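Local coordinates for protein glycoside Hydrolase Family 43_12 (PDB 7JVH) that probably hydrolyses glycosidic bonds in plant cell-wall polysaccharides or their oligosaccharides, as a family 43, subfamily 12 glycoside hydrolase from a capybara gut metagenome, at residues V86-S91 / P124-N129; G101-R106 / M150-K155. One frame throughout, in Å; residues are numbered along the deposited sequence.

Both interactions join the same two neighbouring blades of the five-bladed beta-propeller, and their centres lie about 9 Å apart. In interaction 1 the third strand of the first blade meets the innermost strand of the second; in interaction 2 the chain turning off the outermost strand of the first blade meets the third strand of the second. Backbone bonds probably tie the two on the first-blade side: Val103 N lies 2.8 Å from Val86 O, and Ile88 N 3.0 Å from Gly101 O. The four segments alternate along the chain. Neither contact involves a bound ligand; in this family the substrate site lies at one end of the propeller's central channel.

Interaction 1 (V86-S91 / P124-N129); sequences VPIFHS and PAIHYN
Val86 and Pro124 bring the two backbones nearest, their CA atoms 7.5 Å apart, and by Ile88 and Ile126 the CA to CA separation has opened to 9.6 Å. This is the packing of adjacent blades in a five-bladed beta-propeller: strand 85-91 is third in one four-stranded blade, strand 120-129 first in the next, and no hydrogen bond links the two segments. The contact is entirely apolar and buried. Ile88 and Ile126 supply its closer half, touching through their terminal methyls, with CD1 of Ile88 3.8 Å from CD1 of Ile126. Both side chains are stretched out, Ile126 with CG1 opposite its backbone N (chi1 -167°) and CD1 extended beyond it (chi2 179°), which carries each methyl across the gap between the sheets. The two chains meet at about a right angle, and the CD1 methyls are the atoms in touch. At the Val86 end, the methyl CG1 of Val86 rests more loosely against the ring carbon CB of Pro124, at 4.4 Å. Val86 sits where the chain turns a corner, with a positive phi of 57°, and its side chain is directed at the second blade. Val76, from the adjoining strand 72-76, touches all four residues and joins the two pairs into one hydrophobic layer. Each strand also has a backbone N bonded to a serine: Val86 N is hydrogen-bonded to Ser79 OG, and the backbone N of Ile126 to the hydroxyl OG of Ser65, at the start of the first blade's innermost strand.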
loop_
_atom_site.group_PDB
_atom_site.type_symbol
_atom_site.label_atom_id
_atom_site.label_comp_id
_atom_site.label_asym_id
_atom_site.label_seq_id
_atom_site.Cartn_x
_atom_site.Cartn_y
_atom_site.Cartn_z
ATOM N N VAL A 86 4.898 4.633 3.716
ATOM C CA VAL A 86 5.517 4.891 2.409
ATOM C C VAL A 86 6.737 4.003 2.185
ATOM O O VAL A 86 7.873 4.439 2.383
ATOM C CB VAL A 86 5.876 6.389 2.225
ATOM C CG1 VAL A 86 6.373 6.676 0.804
ATOM C CG2 VAL A 86 4.680 7.252 2.583
ATOM N N PRO A 87 6.548 2.737 1.745
ATOM C CA PRO A 87 7.686 1.857 1.481
ATOM C C PRO A 87 8.385 2.361 0.234
ATOM O O PRO A 87 7.705 2.884 -0.654
ATOM C CB PRO A 87 7.030 0.500 1.247
ATOM C CG PRO A 87 5.649 0.823 0.782
ATOM C CD PRO A 87 5.249 2.115 1.441
ATOM N N ILE A 88 9.716 2.240 0.195
ATOM C CA ILE A 88 10.504 2.723 -0.930
ATOM C C ILE A 88 11.376 1.600 -1.516
ATOM O O ILE A 88 12.142 0.940 -0.798
ATOM C CB ILE A 88 11.313 3.983 -0.549
ATOM C CG1 ILE A 88 12.181 4.447 -1.727
ATOM C CG2 ILE A 88 12.137 3.755 0.715
ATOM C CD1 ILE A 88 12.641 5.885 -1.613
ATOM N N PHE A 89 11.218 1.372 -2.827
ATOM C CA PHE A 89 11.911 0.313 -3.557
ATOM C C PHE A 89 12.937 0.907 -4.507
ATOM O O PHE A 89 12.700 1.954 -5.095
ATOM C CB PHE A 89 10.899 -0.541 -4.318
ATOM C CG PHE A 89 9.858 -1.180 -3.435
ATOM C CD1 PHE A 89 8.672 -0.513 -3.163
ATOM C CD2 PHE A 89 10.065 -2.435 -2.864
ATOM C CE1 PHE A 89 7.695 -1.089 -2.351
ATOM C CE2 PHE A 89 9.109 -3.009 -2.041
ATOM C CZ PHE A 89 7.920 -2.332 -1.785
ATOM N N HIS A 90 14.084 0.231 -4.632
ATOM C CA HIS A 90 15.170 0.620 -5.547
ATOM C C HIS A 90 15.414 -0.459 -6.602
ATOM O O HIS A 90 15.331 -1.634 -6.307
ATOM C CB HIS A 90 16.450 0.932 -4.756
ATOM C CG HIS A 90 17.700 0.942 -5.583
ATOM N ND1 HIS A 90 18.511 -0.165 -5.725
ATOM C CD2 HIS A 90 18.290 1.933 -6.297
ATOM C CE1 HIS A 90 19.539 0.143 -6.502
ATOM N NE2 HIS A 90 19.432 1.411 -6.855
ATOM N N SER A 91 15.696 -0.025 -7.834
ATOM C CA SER A 91 15.957 -0.911 -8.975
ATOM C C SER A 91 16.780 -0.202 -10.058
ATOM O O SER A 91 16.615 0.999 -10.287
ATOM C CB SER A 91 14.636 -1.407 -9.563
ATOM O OG SER A 91 14.824 -2.162 -10.755
ATOM N N PRO A 124 1.541 9.226 -2.508
ATOM C CA PRO A 124 2.869 9.830 -2.509
ATOM C C PRO A 124 3.306 10.269 -3.908
ATOM O O PRO A 124 2.846 9.690 -4.900
ATOM C CB PRO A 124 3.745 8.670 -2.037
ATOM C CG PRO A 124 3.083 7.470 -2.585
ATOM C CD PRO A 124 1.601 7.753 -2.535
ATOM N N ALA A 125 4.162 11.294 -3.971
ATOM C CA ALA A 125 4.900 11.655 -5.180
ATOM C C ALA A 125 6.378 11.881 -4.849
ATOM O O ALA A 125 6.721 12.825 -4.143
ATOM C CB ALA A 125 4.292 12.886 -5.834
ATOM N N ILE A 126 7.243 10.986 -5.336
ATOM C CA ILE A 126 8.698 11.100 -5.160
ATOM C C ILE A 126 9.309 11.781 -6.401
ATOM O O ILE A 126 8.769 11.685 -7.487
ATOM C CB ILE A 126 9.351 9.721 -4.859
ATOM C CG1 ILE A 126 10.791 9.903 -4.360
ATOM C CG2 ILE A 126 9.330 8.802 -6.076
ATOM C CD1 ILE A 126 11.500 8.609 -4.027
ATOM N N HIS A 127 10.414 12.501 -6.206
ATOM C CA HIS A 127 11.035 13.297 -7.255
ATOM C C HIS A 127 12.511 13.429 -6.987
ATOM O O HIS A 127 12.933 13.425 -5.844
ATOM C CB HIS A 127 10.443 14.710 -7.290
ATOM C CG HIS A 127 8.982 14.740 -7.586
ATOM N ND1 HIS A 127 8.508 14.813 -8.875
ATOM C CD2 HIS A 127 7.886 14.770 -6.781
ATOM C CE1 HIS A 127 7.185 14.831 -8.859
ATOM N NE2 HIS A 127 6.783 14.831 -7.602
ATOM N N TYR A 128 13.290 13.574 -8.060
ATOM C CA TYR A 128 14.690 13.945 -7.964
ATOM C C TYR A 128 14.914 15.249 -8.709
ATOM O O TYR A 128 14.640 15.346 -9.900
ATOM C CB TYR A 128 15.614 12.861 -8.518
ATOM C CG TYR A 128 17.046 13.323 -8.586
ATOM C CD1 TYR A 128 17.827 13.371 -7.439
ATOM C CD2 TYR A 128 17.610 13.743 -9.790
ATOM C CE1 TYR A 128 19.143 13.814 -7.495
ATOM C CE2 TYR A 128 18.921 14.183 -9.847
ATOM C CZ TYR A 128 19.679 14.221 -8.699
ATOM O OH TYR A 128 20.975 14.646 -8.753
ATOM N N ASN A 129 15.409 16.250 -7.974
ATOM C CA ASN A 129 15.773 17.534 -8.523
ATOM C C ASN A 129 17.254 17.517 -8.875
ATOM O O ASN A 129 18.120 17.564 -7.990
ATOM C CB ASN A 129 15.454 18.641 -7.516
ATOM C CG ASN A 129 15.734 20.025 -8.064
ATOM O OD1 ASN A 129 16.205 20.187 -9.191
ATOM N ND2 ASN A 129 15.445 21.029 -7.266
#

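Interaction 2 (G101-R106 / M150-K155); sequences GNVLDR and MVVKTK
Met150, modelled as selenomethionine, meets Leu104 end to end: its methyl CE lies 3.7 Å from CD1 of Leu104 and equally 3.7 Å from CD2, so it sits evenly against both branches of the leucine. The chain gets there by bending about its CB-CG bond (chi2 90°) and again at chi3, with CG held between the backbone N and the carbonyl carbon. Val151, next along, turns to the other face of its sheet and packs on Ile138 and Phe165. Val152 returns to the contact and spreads its two methyls over two residues. CG1 touches CD2 of Leu104 at 4.0 Å, while CG2 meets CG1 of Val103 at 3.8 Å; the side chains slant across one another in both pairs. The branched end of Leu104 thus rests on both Met150 and Val152, which face it from the same strand. Lys153 again points away, its NZ in a salt bridge with Asp214, and Thr154 uses OG1 to hydrogen-bond Gly160 O. Trp161 touches both Val103 and Thr154, and Arg106 reaches a salt bridge with Asp163 from the first-blade side. No hydrogen bond crosses between the two segments. A chain leaving the outermost strand 98-102 turns at Val103 and sets Val103 and Leu104 against Met150 and Val152, which face the same side of strand 148-154, an apolar seam between sheets typical of neighbouring blades in the five-bladed beta-propeller of family 43 glycoside hydrolases.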
loop_
_atom_site.group_PDB
_atom_site.type_symbol
_atom_site.label_atom_id
_atom_site.label_comp_id
_atom_site.label_asym_id
_atom_site.label_seq_id
_atom_site.Cartn_x
_atom_site.Cartn_y
_atom_site.Cartn_z
ATOM N N GLY A 101 13.749 0.592 2.432
ATOM C CA GLY A 101 13.175 1.007 3.692
ATOM C C GLY A 101 11.768 1.544 3.527
ATOM O O GLY A 101 11.029 1.143 2.621
ATOM N N ASN A 102 11.396 2.452 4.434
ATOM C CA ASN A 102 10.131 3.156 4.394
ATOM C C ASN A 102 10.454 4.621 4.688
ATOM O O ASN A 102 11.132 4.912 5.672
ATOM C CB ASN A 102 9.162 2.574 5.432
ATOM C CG ASN A 102 8.822 1.110 5.171
ATOM O OD1 ASN A 102 7.788 0.806 4.578
ATOM N ND2 ASN A 102 9.698 0.192 5.602
ATOM N N VAL A 103 9.991 5.534 3.823
ATOM C CA VAL A 103 10.415 6.938 3.867
ATOM C C VAL A 103 10.025 7.616 5.177
ATOM O O VAL A 103 10.830 8.351 5.760
ATOM C CB VAL A 103 9.913 7.753 2.641
ATOM C CG1 VAL A 103 10.255 9.228 2.779
ATOM C CG2 VAL A 103 10.493 7.183 1.356
ATOM N N LEU A 104 8.800 7.356 5.645
ATOM C CA LEU A 104 8.313 7.888 6.916
ATOM C C LEU A 104 8.421 6.798 7.978
ATOM O O LEU A 104 7.475 6.035 8.197
ATOM C CB LEU A 104 6.867 8.398 6.781
ATOM C CG LEU A 104 6.591 9.383 5.629
ATOM C CD1 LEU A 104 5.153 9.853 5.647
ATOM C CD2 LEU A 104 7.508 10.591 5.668
ATOM N N ASP A 105 9.591 6.735 8.630
ATOM C CA ASP A 105 9.904 5.705 9.619
ATOM C C ASP A 105 10.213 6.207 11.038
ATOM O O ASP A 105 10.529 5.411 11.925
ATOM C CB ASP A 105 11.051 4.817 9.106
ATOM C CG ASP A 105 12.330 5.592 8.812
ATOM O OD1 ASP A 105 12.339 6.831 8.933
ATOM O OD2 ASP A 105 13.338 4.948 8.471
ATOM N N ARG A 106 10.128 7.523 11.253
ATOM C CA ARG A 106 10.228 8.106 12.584
ATOM C C ARG A 106 8.867 8.659 12.984
ATOM O O ARG A 106 8.079 9.084 12.131
ATOM C CB ARG A 106 11.277 9.214 12.619
ATOM C CG ARG A 106 12.690 8.742 12.343
ATOM C CD ARG A 106 13.710 9.830 12.628
ATOM N NE ARG A 106 13.458 11.043 11.843
ATOM C CZ ARG A 106 13.762 11.200 10.554
ATOM N NH1 ARG A 106 14.345 10.227 9.870
ATOM N NH2 ARG A 106 13.483 12.344 9.947
HETATM N N MSE A 150 2.405 17.899 2.989
HETATM C CA MSE A 150 3.729 17.987 3.581
HETATM C C MSE A 150 4.753 17.344 2.658
HETATM O O MSE A 150 4.409 16.480 1.856
HETATM C CB MSE A 150 3.748 17.297 4.951
HETATM C CG MSE A 150 3.494 15.803 4.906
HETATM SE SE MSE A 150 5.181 14.815 4.718
HETATM C CE MSE A 150 5.223 13.492 6.175
ATOM N N VAL A 151 6.017 17.754 2.811
ATOM C CA VAL A 151 7.116 17.214 2.031
ATOM C C VAL A 151 8.313 16.890 2.934
ATOM O O VAL A 151 8.570 17.597 3.908
ATOM C CB VAL A 151 7.519 18.177 0.879
ATOM C CG1 VAL A 151 8.043 19.497 1.402
ATOM C CG2 VAL A 151 8.550 17.531 -0.041
ATOM N N VAL A 152 9.017 15.800 2.611
ATOM C CA VAL A 152 10.283 15.434 3.250
ATOM C C VAL A 152 11.385 15.310 2.187
ATOM O O VAL A 152 11.105 15.033 1.019
ATOM C CB VAL A 152 10.175 14.124 4.062
ATOM C CG1 VAL A 152 9.107 14.228 5.142
ATOM C CG2 VAL A 152 9.868 12.953 3.167
ATOM N N LYS A 153 12.634 15.522 2.612
ATOM C CA LYS A 153 13.780 15.631 1.714
ATOM C C LYS A 153 14.956 14.778 2.153
ATOM O O LYS A 153 15.078 14.434 3.316
ATOM C CB LYS A 153 14.244 17.087 1.625
ATOM C CG LYS A 153 13.171 18.041 1.155
ATOM C CD LYS A 153 13.734 19.352 0.642
ATOM C CE LYS A 153 14.450 20.166 1.678
ATOM N NZ LYS A 153 14.986 21.390 1.036
ATOM N N THR A 154 15.837 14.476 1.195
ATOM C CA THR A 154 17.083 13.754 1.444
ATOM C C THR A 154 18.053 13.896 0.278
ATOM O O THR A 154 17.641 14.104 -0.860
ATOM C CB THR A 154 16.838 12.254 1.706
ATOM O OG1 THR A 154 18.071 11.639 2.082
ATOM C CG2 THR A 154 16.297 11.553 0.478
ATOM N N LYS A 155 19.352 13.785 0.582
ATOM C CA LYS A 155 20.396 13.663 -0.433
ATOM C C LYS A 155 20.634 12.217 -0.908
ATOM O O LYS A 155 21.222 12.013 -1.966
ATOM C CB LYS A 155 21.714 14.259 0.080
ATOM C CG LYS A 155 21.668 15.754 0.366
ATOM C CD LYS A 155 21.500 16.597 -0.906
ATOM C CE LYS A 155 22.764 17.342 -1.313
ATOM N NZ LYS A 155 22.427 18.548 -2.122
#